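Local coordinates for conserved uncharacterized archaeal protein (PDB 2QZG), which is of unknown function but belongs to the UPF0147 family of archaeal proteins and folds into a small four-helix unit that pairs with a second copy, at residues 39-42 with 43-46; 52-55 with 56-59; 84-87 with 88-92. All coordinates share one frame; numbering follows the deposited sequence.

Contact 1 (39-42 with 43-46); sequences AADN and AKNA
Asp41 and Asn45 meet one turn apart on the outer side of helix 34-46, and the backbone bond between them is the straightest of four. Asn45 N reaches Asp41 O at 2.9 Å with an N-H...O angle of 163°, while Ala43, Lys44 and Ala46 bind the carbonyls of Ala39, Ala40 and Asn42 in the same i to i+4 pattern. Among the polar side chains, Asn45 CG lies anti to its carbonyl carbon (chi1 -66°), which folds the amide back over the preceding turn and leaves ND2 3.2 Å from Asp41 O at an angle too poor for a hydrogen bond. The Asp41 carboxylate and Asn45 amide planes are 57° apart, with OD2 4.1 Å from ND2. Charge attraction is looser: Asp41 OD1 stands 4.8 Å from Lys44 NZ, and the lysine instead forms a salt bridge with Glu24 of helix 12-27. The alanine methyls pack on neighbouring helices. Ala40 touches Ile26 and Val27, whereas Ala39, Ala43 and Ala46 touch helix 54-68 through Ile68, Leu65 and Thr60. Alanines against the neighbouring helices, with polar residues on the flank and the outer side, make this an amphipathic alpha-helix of a helical bundle.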
loop_
_atom_site.group_PDB
_atom_site.type_symbol
_atom_site.label_atom_id
_atom_site.label_comp_id
_atom_site.label_asym_id
_atom_site.label_seq_id
_atom_site.Cartn_x
_atom_site.Cartn_y
_atom_site.Cartn_z
ATOM N N ALA C 39 5.059 -17.308 6.453
ATOM C CA ALA C 39 5.080 -16.799 5.077
ATOM C C ALA C 39 5.500 -15.328 4.992
ATOM O O ALA C 39 6.225 -14.935 4.069
ATOM C CB ALA C 39 3.731 -16.997 4.396
ATOM N N ALA C 40 5.045 -14.530 5.948
ATOM C CA ALA C 40 5.400 -13.120 6.007
ATOM C C ALA C 40 6.871 -12.917 6.438
ATOM O O ALA C 40 7.517 -11.921 6.090
ATOM C CB ALA C 40 4.458 -12.388 6.938
ATOM N N ASP C 41 7.405 -13.872 7.183
ATOM C CA ASP C 41 8.818 -13.809 7.540
ATOM C C ASP C 41 9.678 -14.257 6.365
ATOM O O ASP C 41 10.715 -13.655 6.060
ATOM C CB ASP C 41 9.097 -14.607 8.803
ATOM C CG ASP C 41 10.175 -13.967 9.632
ATOM O OD1 ASP C 41 10.279 -12.718 9.567
ATOM O OD2 ASP C 41 10.933 -14.691 10.316
ATOM N N ASN C 42 9.189 -15.274 5.666
ATOM C CA ASN C 42 9.814 -15.748 4.440
ATOM C C ASN C 42 9.925 -14.651 3.385
ATOM O O ASN C 42 10.971 -14.483 2.732
ATOM C CB ASN C 42 9.036 -16.949 3.914
ATOM C CG ASN C 42 9.164 -18.165 4.824
ATOM O OD1 ASN C 42 10.044 -18.217 5.685
ATOM N ND2 ASN C 42 8.288 -19.142 4.638
ATOM N N ALA C 43 8.844 -13.892 3.234
ATOM C CA ALA C 43 8.802 -12.778 2.285
ATOM C C ALA C 43 9.795 -11.691 2.694
ATOM O O ALA C 43 10.542 -11.149 1.859
ATOM C CB ALA C 43 7.398 -12.212 2.224
ATOM N N LYS C 44 9.817 -11.392 3.991
ATOM C CA LYS C 44 10.718 -10.390 4.535
ATOM C C LYS C 44 12.198 -10.752 4.317
ATOM O O LYS C 44 12.999 -9.895 3.930
ATOM C CB LYS C 44 10.397 -10.161 6.015
ATOM C CG LYS C 44 11.124 -8.979 6.616
ATOM C CD LYS C 44 10.871 -8.862 8.117
ATOM C CE LYS C 44 12.156 -8.468 8.810
ATOM N NZ LYS C 44 12.073 -8.329 10.295
ATOM N N ASN C 45 12.560 -12.016 4.557
ATOM C CA ASN C 45 13.929 -12.453 4.318
ATOM C C ASN C 45 14.288 -12.533 2.835
ATOM O O ASN C 45 15.436 -12.344 2.479
ATOM C CB ASN C 45 14.206 -13.795 5.010
ATOM C CG ASN C 45 14.156 -13.687 6.518
ATOM O OD1 ASN C 45 14.669 -12.740 7.098
ATOM N ND2 ASN C 45 13.541 -14.664 7.158
ATOM N N ALA C 46 13.308 -12.837 1.990
ATOM C CA ALA C 46 13.485 -12.800 0.526
ATOM C C ALA C 46 13.982 -11.435 0.032
ATOM O O ALA C 46 14.782 -11.365 -0.899
ATOM C CB ALA C 46 12.181 -13.186 -0.185
#

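Contact 2 (52-55 with 56-59); sequences QELI and VRSA
Gln52 and Arg57 run past each other in opposite directions where the chain enters helix 54-68, with Gln52 OE1 3.7 Å from Arg57 CG and the amide and guanidinium planes 30° apart. The close part of the contact gathers round the arginine. Its side chain is extended from CG to NE and turns back over the Glu53-Leu54 peptide at the helix start; Glu53 C lies 4.2 Å above the guanidinium plane, over the centre, and Leu54 N toward the rim of the same face. Gln52 O approaches the group obliquely, 2.7 Å from Arg57 NE. Arg57 NE donates a hydrogen bond to Asn49 O in the preceding loop. On the Leu54 side of the guanidinium, Arg57 NH1 meets the CD2 methyl of Leu54 at 3.5 Å, and the two side chains cross at a slant. Arg57 N binds Glu53 O at 3.1 Å. A second close point is Leu54 O, gripped twice by Ser58: N binds at 2.9 Å and OG at 2.8 Å, from opposite faces of the carbonyl plane. With OG anti to the serine carbonyl carbon (chi1 -61°), the hydroxyl folds back to the turn before it, and Ile92 covers this buried residue.

The solvent side is looser. Gln52 crosses Val56 at about a right angle, its NE2 3.8 Å from the CG1 methyl, while the exposed Ile55 and Ala59 are joined through an ordinary backbone bond. Glu53, at the N-cap position, is exposed too. The chemistry is thus that of a helix start, in which a cationic side chain lies against carbonyls of the loop and the N-cap residue and a serine hydroxyl is satisfied within its own helix.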
loop_
_atom_site.group_PDB
_atom_site.type_symbol
_atom_site.label_atom_id
_atom_site.label_comp_id
_atom_site.label_asym_id
_atom_site.label_seq_id
_atom_site.Cartn_x
_atom_site.Cartn_y
_atom_site.Cartn_z
ATOM N N GLN C 52 20.337 -11.840 -5.191
ATOM C CA GLN C 52 19.483 -11.437 -6.316
ATOM C C GLN C 52 19.344 -9.912 -6.471
ATOM O O GLN C 52 19.527 -9.158 -5.515
ATOM C CB GLN C 52 18.092 -12.047 -6.139
ATOM C CG GLN C 52 18.071 -13.556 -5.951
ATOM C CD GLN C 52 16.733 -14.043 -5.428
ATOM O OE1 GLN C 52 16.060 -13.350 -4.664
ATOM N NE2 GLN C 52 16.332 -15.236 -5.846
ATOM N N GLU C 53 19.006 -9.462 -7.680
ATOM C CA GLU C 53 18.710 -8.048 -7.902
ATOM C C GLU C 53 17.295 -7.751 -7.395
ATOM O O GLU C 53 16.520 -8.686 -7.149
ATOM C CB GLU C 53 18.871 -7.678 -9.380
ATOM C CG GLU C 53 20.209 -8.111 -9.985
ATOM C CD GLU C 53 20.314 -7.846 -11.481
ATOM O OE1 GLU C 53 19.690 -6.866 -11.966
ATOM O OE2 GLU C 53 21.035 -8.610 -12.174
ATOM N N LEU C 54 16.970 -6.463 -7.226
ATOM C CA LEU C 54 15.746 -6.032 -6.527
ATOM C C LEU C 54 14.441 -6.573 -7.110
ATOM O O LEU C 54 13.548 -6.959 -6.354
ATOM C CB LEU C 54 15.657 -4.504 -6.463
ATOM C CG LEU C 54 16.012 -3.750 -5.180
ATOM C CD1 LEU C 54 15.871 -2.243 -5.415
ATOM C CD2 LEU C 54 15.095 -4.188 -4.070
ATOM N N ILE C 55 14.333 -6.579 -8.441
ATOM C CA ILE C 55 13.124 -7.071 -9.147
ATOM C C ILE C 55 12.809 -8.523 -8.779
ATOM O O ILE C 55 11.671 -8.852 -8.451
ATOM C CB ILE C 55 13.258 -6.949 -10.700
ATOM C CG1 ILE C 55 13.548 -5.505 -11.121
ATOM C CG2 ILE C 55 12.017 -7.511 -11.442
ATOM C CD1 ILE C 55 12.708 -4.471 -10.438
ATOM N N VAL C 56 13.831 -9.369 -8.813
ATOM C CA VAL C 56 13.686 -10.791 -8.453
ATOM C C VAL C 56 13.377 -11.003 -6.957
ATOM O O VAL C 56 12.520 -11.815 -6.618
ATOM C CB VAL C 56 14.892 -11.622 -8.926
ATOM C CG1 VAL C 56 14.739 -13.084 -8.521
ATOM C CG2 VAL C 56 15.036 -11.512 -10.440
ATOM N N ARG C 57 14.031 -10.255 -6.073
ATOM C CA ARG C 57 13.756 -10.367 -4.635
ATOM C C ARG C 57 12.319 -9.936 -4.284
ATOM O O ARG C 57 11.664 -10.547 -3.420
ATOM C CB ARG C 57 14.689 -9.473 -3.827
ATOM C CG ARG C 57 16.164 -9.752 -3.875
ATOM C CD ARG C 57 16.779 -8.702 -2.979
ATOM N NE ARG C 57 18.169 -8.414 -3.271
ATOM C CZ ARG C 57 18.675 -7.184 -3.324
ATOM N NH1 ARG C 57 17.888 -6.126 -3.143
ATOM N NH2 ARG C 57 19.964 -7.013 -3.588
ATOM N N SER C 58 11.863 -8.855 -4.915
ATOM C CA SER C 58 10.495 -8.349 -4.725
ATOM C C SER C 58 9.484 -9.397 -5.144
ATOM O O SER C 58 8.533 -9.682 -4.423
ATOM C CB SER C 58 10.282 -7.093 -5.583
ATOM O OG SER C 58 11.202 -6.105 -5.178
ATOM N N ALA C 59 9.707 -9.959 -6.324
ATOM C CA ALA C 59 8.854 -10.990 -6.894
ATOM C C ALA C 59 8.807 -12.241 -6.029
ATOM O O ALA C 59 7.756 -12.858 -5.890
ATOM C CB ALA C 59 9.352 -11.346 -8.264
#

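Contact 3 (84-87 with 88-92); sequences GIVS and ELETI
Ile85 and Leu89 lie side by side and point the same way, with Ile85 CG2 3.7 Å from Leu89 CD1. They form an apolar strip on the inner side of helix 76-90, where Ile85 packs on Met22 and Ile26 of helix 12-27 and Leu89 on Ile62 of helix 54-68. Val86 and Glu90 are set at a slant to each other. With Val86 CG1 anti to the backbone N (chi1 167°), this methyl is the branch that meets Glu90 CD, at 3.8 Å. Glu88 bends back along the preceding turn and brings its CG within 3.2 Å of Gly84 O, the carbonyl that also accepts its backbone N; beyond CG the chain is extended.

Thr91 CG2 touches Ser87 O at 3.4 Å. Its OG1 sits between the backbone N and the carbonyl carbon (chi1 72°), which brings it to Glu88 O, where it donates at 2.6 Å, in the carbonyl plane and on a lone pair. Glu88 O thus takes both the N-H and the hydroxyl of Thr91, and that hydroxyl also joins the chain to the partner through a hydrogen bond with Trp83 NE1 of the second subunit.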
loop_
_atom_site.group_PDB
_atom_site.type_symbol
_atom_site.label_atom_id
_atom_site.label_comp_id
_atom_site.label_asym_id
_atom_site.label_seq_id
_atom_site.Cartn_x
_atom_site.Cartn_y
_atom_site.Cartn_z
ATOM N N GLY C 84 -1.741 -4.357 0.801
ATOM C CA GLY C 84 -0.889 -3.182 0.866
ATOM C C GLY C 84 0.600 -3.429 0.657
ATOM O O GLY C 84 1.235 -2.659 -0.056
ATOM N N ILE C 85 1.155 -4.471 1.292
ATOM C CA ILE C 85 2.543 -4.880 1.112
ATOM C C ILE C 85 2.803 -5.341 -0.336
ATOM O O ILE C 85 3.807 -4.961 -0.930
ATOM C CB ILE C 85 2.935 -6.033 2.097
ATOM C CG1 ILE C 85 2.836 -5.574 3.559
ATOM C CG2 ILE C 85 4.323 -6.586 1.759
ATOM C CD1 ILE C 85 2.705 -6.736 4.579
ATOM N N VAL C 86 1.911 -6.155 -0.905
ATOM C CA VAL C 86 2.090 -6.609 -2.304
ATOM C C VAL C 86 2.070 -5.420 -3.262
ATOM O O VAL C 86 2.935 -5.306 -4.135
ATOM C CB VAL C 86 1.040 -7.674 -2.706
ATOM C CG1 VAL C 86 1.012 -7.913 -4.252
ATOM C CG2 VAL C 86 1.327 -8.986 -1.956
ATOM N N SER C 87 1.089 -4.530 -3.079
ATOM C CA SER C 87 0.964 -3.310 -3.888
ATOM C C SER C 87 2.262 -2.506 -3.890
ATOM O O SER C 87 2.713 -2.042 -4.920
ATOM C CB SER C 87 -0.161 -2.442 -3.338
ATOM O OG SER C 87 -1.366 -3.162 -3.417
ATOM N N GLU C 88 2.818 -2.316 -2.707
ATOM C CA GLU C 88 4.076 -1.599 -2.554
ATOM C C GLU C 88 5.258 -2.348 -3.159
ATOM O O GLU C 88 6.072 -1.730 -3.848
ATOM C CB GLU C 88 4.325 -1.292 -1.098
ATOM C CG GLU C 88 3.330 -0.304 -0.495
ATOM C CD GLU C 88 3.486 -0.230 1.014
ATOM O OE1 GLU C 88 4.482 -0.769 1.504
ATOM O OE2 GLU C 88 2.639 0.363 1.713
ATOM N N LEU C 89 5.334 -3.663 -2.936
ATOM C CA LEU C 89 6.379 -4.508 -3.567
ATOM C C LEU C 89 6.380 -4.394 -5.083
ATOM O O LEU C 89 7.437 -4.415 -5.713
ATOM C CB LEU C 89 6.238 -5.981 -3.151
ATOM C CG LEU C 89 6.831 -6.330 -1.786
ATOM C CD1 LEU C 89 6.304 -7.672 -1.231
ATOM C CD2 LEU C 89 8.366 -6.355 -1.855
ATOM N N GLU C 90 5.194 -4.250 -5.656
ATOM C CA GLU C 90 5.031 -4.149 -7.102
ATOM C C GLU C 90 5.600 -2.861 -7.710
ATOM O O GLU C 90 5.921 -2.851 -8.884
ATOM C CB GLU C 90 3.569 -4.408 -7.499
ATOM C CG GLU C 90 3.196 -5.862 -7.203
ATOM C CD GLU C 90 1.805 -6.268 -7.618
ATOM O OE1 GLU C 90 0.835 -5.505 -7.391
ATOM O OE2 GLU C 90 1.689 -7.385 -8.168
ATOM N N THR C 91 5.743 -1.809 -6.899
ATOM C CA THR C 91 6.343 -0.524 -7.293
ATOM C C THR C 91 7.877 -0.524 -7.210
ATOM O O THR C 91 8.530 0.431 -7.629
ATOM C CB THR C 91 5.863 0.639 -6.384
ATOM O OG1 THR C 91 6.462 0.516 -5.084
ATOM C CG2 THR C 91 4.346 0.658 -6.254
ATOM N N ILE C 92 8.448 -1.581 -6.649
ATOM C CA ILE C 92 9.896 -1.697 -6.501
ATOM C C ILE C 92 10.522 -2.003 -7.874
ATOM O O ILE C 92 10.522 -3.149 -8.329
ATOM C CB ILE C 92 10.258 -2.784 -5.435
ATOM C CG1 ILE C 92 9.596 -2.476 -4.079
ATOM C CG2 ILE C 92 11.773 -2.958 -5.295
ATOM C CD1 ILE C 92 9.850 -1.079 -3.505
#

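Overall arrangement
The three contacts are short stretches of helices 34-46, 54-68 and 76-90, the second taking in its start. Contact 3 is the most buried and meets the second subunit, contact 1 is partly buried, and contact 2 lies on the surface, about 12 Å from the chain's centre. Contacts 1 and 3 sit on opposite sides of that centre, with nearest atoms about 6 Å apart. Contact 2 touches both: Arg57 CB packs on Ala46 O at 3.5 Å, and Ile92 CG2 comes to 3.7 Å from Leu54 CD2. Chemistry follows place: alanine methyls and, on the other side, polar side chains in contact 1, larger branched ones in contact 3, an arginine over backbone in contact 2.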